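Local coordinates for AvGluR1 ligand binding domain (Adineta vaga, PDB 4IO5), which forms the agonist-binding clamshell of a glutamate receptor that probably works as a ligand-gated ion channel, and binds alanine here, at the alanine site. Coordinates in Å, arbitrary orientation; residue numbers count along the deposited sequence, not the author numbering.

The alanine site. Residues 67, 85-87, 92, 139-140, 162, 180, 207. With ALA (alanine), chain B.
Arg92 runs out extended from CG to NE, its CG anti to the carbonyl carbon, and so delivers a flat guanidinium end-on to the ligand; Thr87 turns OG1 beside its own backbone N (chi1 -56°), and Tyr67, with CG anti to the carbonyl carbon (chi1 -79°), turns one ring face towards the ligand methyl. The site lies in the cleft between the two lobes of the ligand-binding domain and buries nearly all of the bound alanine. Arginine suits the alpha-carboxylate because its two terminal nitrogens match two oxygens: Arg92 NH1 reaches ALA O at 2.8 Å in a salt bridge, almost straight and in the guanidinium plane, while Arg92 NH2 takes ALA OXT at 2.9 Å. A further bond from NH1 to the carbonyl oxygen of Thr87, on a lone pair, helps fix the rotation of the group. Each carboxylate oxygen gains a second donor from the main chain, Thr87 N to ALA O (171° at H) and, from the start of helix 140-148, Ala140 N to ALA OXT, where the helix end may add to the favourable field. The amino nitrogen, ALA N, donates to the Asp85 carbonyl O, from above its plane, to Thr87 OG1 (2.8 Å) and to Asp180 OD2 (2.7 Å) through its syn lone pair. Threonine fits because its hydroxyl accepts from the amino group beside a main-chain N serving the carboxylate; Asp180 supplies a likely counter-charge, which would favour an ammonium. Tyrosine pairs an apolar face with a phenol: ALA CB sits over the ring centre of Tyr67, 3.5 Å from its centroid, in a CH-pi contact. Replacing Tyr67 with an alanine would remove both, and would probably loosen the methyl group, Asp85 and Arg162. Behind the ring, Tyr67 OH donates to Asp85 OD1 at 2.7 Å, and Arg162, salt-bridged through NH2 to Asp85 OD2, holds the same phenol oxygen end-on, Arg162 NH1 and NH2 each 3.0 Å from Tyr67 OH.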
ATOM      1  N   TYR A  67     -16.714   7.728  -9.115  1.00 11.89           N
ATOM      2  CA  TYR A  67     -15.759   7.725  -8.031  1.00 11.15           C
ATOM      3  C   TYR A  67     -15.207   9.136  -7.777  1.00 10.09           C
ATOM      4  O   TYR A  67     -15.074   9.581  -6.622  1.00 10.38           O
ATOM      5  CB  TYR A  67     -14.676   6.677  -8.304  1.00 10.30           C
ATOM      6  CG  TYR A  67     -15.191   5.305  -7.956  1.00  9.89           C
ATOM      7  CD1 TYR A  67     -15.973   4.603  -8.834  1.00 10.78           C
ATOM      8  CD2 TYR A  67     -14.903   4.725  -6.723  1.00  9.99           C
ATOM      9  CE1 TYR A  67     -16.492   3.343  -8.511  1.00  8.24           C
ATOM     10  CE2 TYR A  67     -15.424   3.477  -6.376  1.00  6.24           C
ATOM     11  CZ  TYR A  67     -16.210   2.774  -7.290  1.00  6.48           C
ATOM     12  OH  TYR A  67     -16.716   1.513  -6.984  1.00  8.78           O
ATOM     13  N   ASP A  85     -13.959   0.945  -2.653  1.00  7.87           N
ATOM     14  CA  ASP A  85     -12.846   0.618  -3.547  1.00  6.57           C
ATOM     15  C   ASP A  85     -12.412   1.891  -4.245  1.00  9.70           C
ATOM     16  O   ASP A  85     -12.561   2.030  -5.467  1.00  8.28           O
ATOM     17  CB  ASP A  85     -13.216  -0.495  -4.560  1.00  6.60           C
ATOM     18  CG  ASP A  85     -14.538  -0.263  -5.282  1.00  8.47           C
ATOM     19  OD1 ASP A  85     -15.385   0.523  -4.793  1.00  9.19           O
ATOM     20  OD2 ASP A  85     -14.759  -0.953  -6.313  1.00  9.20           O
ATOM     21  N   ILE A  86     -11.891   2.822  -3.438  1.00  7.23           N
ATOM     22  CA  ILE A  86     -11.585   4.168  -3.892  1.00  5.22           C
ATOM     23  C   ILE A  86     -10.052   4.323  -4.003  1.00  7.65           C
ATOM     24  O   ILE A  86      -9.319   4.273  -2.996  1.00  8.77           O
ATOM     25  CB  ILE A  86     -12.201   5.231  -2.967  1.00  6.72           C
ATOM     26  CG1 ILE A  86     -13.698   5.006  -2.805  1.00  8.88           C
ATOM     27  CG2 ILE A  86     -11.906   6.587  -3.459  1.00  5.16           C
ATOM     28  CD1 ILE A  86     -14.248   5.710  -1.584  1.00  9.89           C
ATOM     29  N   THR A  87      -9.587   4.486  -5.244  1.00  6.85           N
ATOM     30  CA  THR A  87      -8.161   4.601  -5.506  1.00 10.17           C
ATOM     31  C   THR A  87      -7.596   5.928  -5.016  1.00  7.10           C
ATOM     32  O   THR A  87      -8.143   6.987  -5.266  1.00  7.98           O
ATOM     33  CB  THR A  87      -7.869   4.394  -6.990  1.00 10.34           C
ATOM     34  OG1 THR A  87      -8.405   3.127  -7.400  1.00  8.05           O
ATOM     35  CG2 THR A  87      -6.386   4.403  -7.258  1.00  7.75           C
ATOM     36  N   ARG A  92      -6.793  13.467  -6.596  1.00  9.68           N
ATOM     37  CA  ARG A  92      -7.784  13.469  -5.527  1.00  9.08           C
ATOM     38  C   ARG A  92      -7.181  13.989  -4.220  1.00  7.81           C
ATOM     39  O   ARG A  92      -7.834  14.678  -3.450  1.00  6.77           O
ATOM     40  CB  ARG A  92      -8.379  12.077  -5.337  1.00  8.35           C
ATOM     41  CG  ARG A  92      -9.246  11.638  -6.467  1.00  9.18           C
ATOM     42  CD  ARG A  92      -9.497  10.109  -6.432  1.00  9.35           C
ATOM     43  NE  ARG A  92     -10.321   9.738  -7.572  1.00  9.85           N
ATOM     44  CZ  ARG A  92     -10.733   8.507  -7.808  1.00  9.57           C
ATOM     45  NH1 ARG A  92     -10.378   7.524  -7.002  1.00  8.43           N
ATOM     46  NH2 ARG A  92     -11.501   8.264  -8.858  1.00  8.15           N
ATOM     47  N   THR A 139     -13.034   7.638 -13.110  1.00 15.10           N
ATOM     48  CA  THR A 139     -12.311   6.593 -12.427  1.00 11.52           C
ATOM     49  C   THR A 139     -10.814   6.768 -12.668  1.00 13.57           C
ATOM     50  O   THR A 139     -10.384   7.484 -13.607  1.00 11.40           O
ATOM     51  CB  THR A 139     -12.669   5.167 -12.895  1.00 11.33           C
ATOM     52  OG1 THR A 139     -12.313   4.998 -14.279  1.00 11.63           O
ATOM     53  CG2 THR A 139     -14.134   4.868 -12.724  1.00 13.46           C
ATOM     54  N   ALA A 140     -10.031   6.071 -11.852  1.00 11.13           N
ATOM     55  CA  ALA A 140      -8.576   6.090 -12.031  1.00 17.65           C
ATOM     56  C   ALA A 140      -8.185   5.537 -13.396  1.00 12.36           C
ATOM     57  O   ALA A 140      -7.173   5.942 -13.959  1.00 19.00           O
ATOM     58  CB  ALA A 140      -7.875   5.309 -10.908  1.00 13.87           C
ATOM     59  N   ARG A 162     -20.329   0.415 -14.341  1.00 11.26           N
ATOM     60  CA  ARG A 162     -19.855  -0.924 -14.629  1.00 11.74           C
ATOM     61  C   ARG A 162     -20.853  -1.709 -15.513  1.00 16.24           C
ATOM     62  O   ARG A 162     -20.460  -2.484 -16.390  1.00 16.19           O
ATOM     63  CB  ARG A 162     -19.564  -1.667 -13.333  1.00 13.09           C
ATOM     64  CG  ARG A 162     -18.362  -1.107 -12.589  1.00 14.97           C
ATOM     65  CD  ARG A 162     -17.996  -1.975 -11.402  1.00 11.36           C
ATOM     66  NE  ARG A 162     -16.815  -1.468 -10.699  1.00 10.79           N
ATOM     67  CZ  ARG A 162     -16.822  -0.556  -9.717  1.00 14.48           C
ATOM     68  NH1 ARG A 162     -17.957  -0.008  -9.274  1.00 11.83           N
ATOM     69  NH2 ARG A 162     -15.661  -0.174  -9.178  1.00 13.06           N
ATOM     70  N   ASP A 180     -10.235  -2.548 -11.850  1.00 10.33           N
ATOM     71  CA  ASP A 180      -9.475  -2.957 -10.673  1.00  7.83           C
ATOM     72  C   ASP A 180      -9.497  -4.467 -10.534  1.00 12.68           C
ATOM     73  O   ASP A 180     -10.517  -5.104 -10.765  1.00  8.89           O
ATOM     74  CB  ASP A 180     -10.067  -2.387  -9.376  1.00  7.38           C
ATOM     75  CG  ASP A 180      -9.973  -0.886  -9.255  1.00 15.89           C
ATOM     76  OD1 ASP A 180      -9.055  -0.229  -9.841  1.00 11.61           O
ATOM     77  OD2 ASP A 180     -10.846  -0.348  -8.517  1.00 13.47           O
ATOM     78  N   PHE A 207      -6.156   1.475  -2.154  1.00  6.77           N
ATOM     79  CA  PHE A 207      -7.470   2.005  -1.747  1.00  6.07           C
ATOM     80  C   PHE A 207      -7.325   2.621  -0.364  1.00  9.01           C
ATOM     81  O   PHE A 207      -6.683   2.033   0.517  1.00  9.89           O
ATOM     82  CB  PHE A 207      -8.528   0.936  -1.644  1.00  7.28           C
ATOM     83  CG  PHE A 207      -8.895   0.285  -2.934  1.00  5.79           C
ATOM     84  CD1 PHE A 207      -8.784   0.952  -4.147  1.00  9.23           C
ATOM     85  CD2 PHE A 207      -9.405  -0.983  -2.934  1.00  8.56           C
ATOM     86  CE1 PHE A 207      -9.155   0.312  -5.336  1.00  7.29           C
ATOM     87  CE2 PHE A 207      -9.774  -1.618  -4.117  1.00  7.54           C
ATOM     88  CZ  PHE A 207      -9.639  -0.972  -5.310  1.00  8.31           C
TER
HETATM   89  N   ALA B 301     -11.076   2.271  -7.812  1.00  6.38           N
HETATM   90  CA  ALA B 301     -11.526   3.081  -8.948  1.00  6.68           C
HETATM   91  C   ALA B 301     -11.486   4.547  -8.618  1.00  9.13           C
HETATM   92  O   ALA B 301     -11.338   4.900  -7.420  1.00  9.23           O
HETATM   93  CB  ALA B 301     -12.927   2.667  -9.357  1.00 10.56           C
HETATM   94  OXT ALA B 301     -11.598   5.409  -9.502  1.00  9.69           O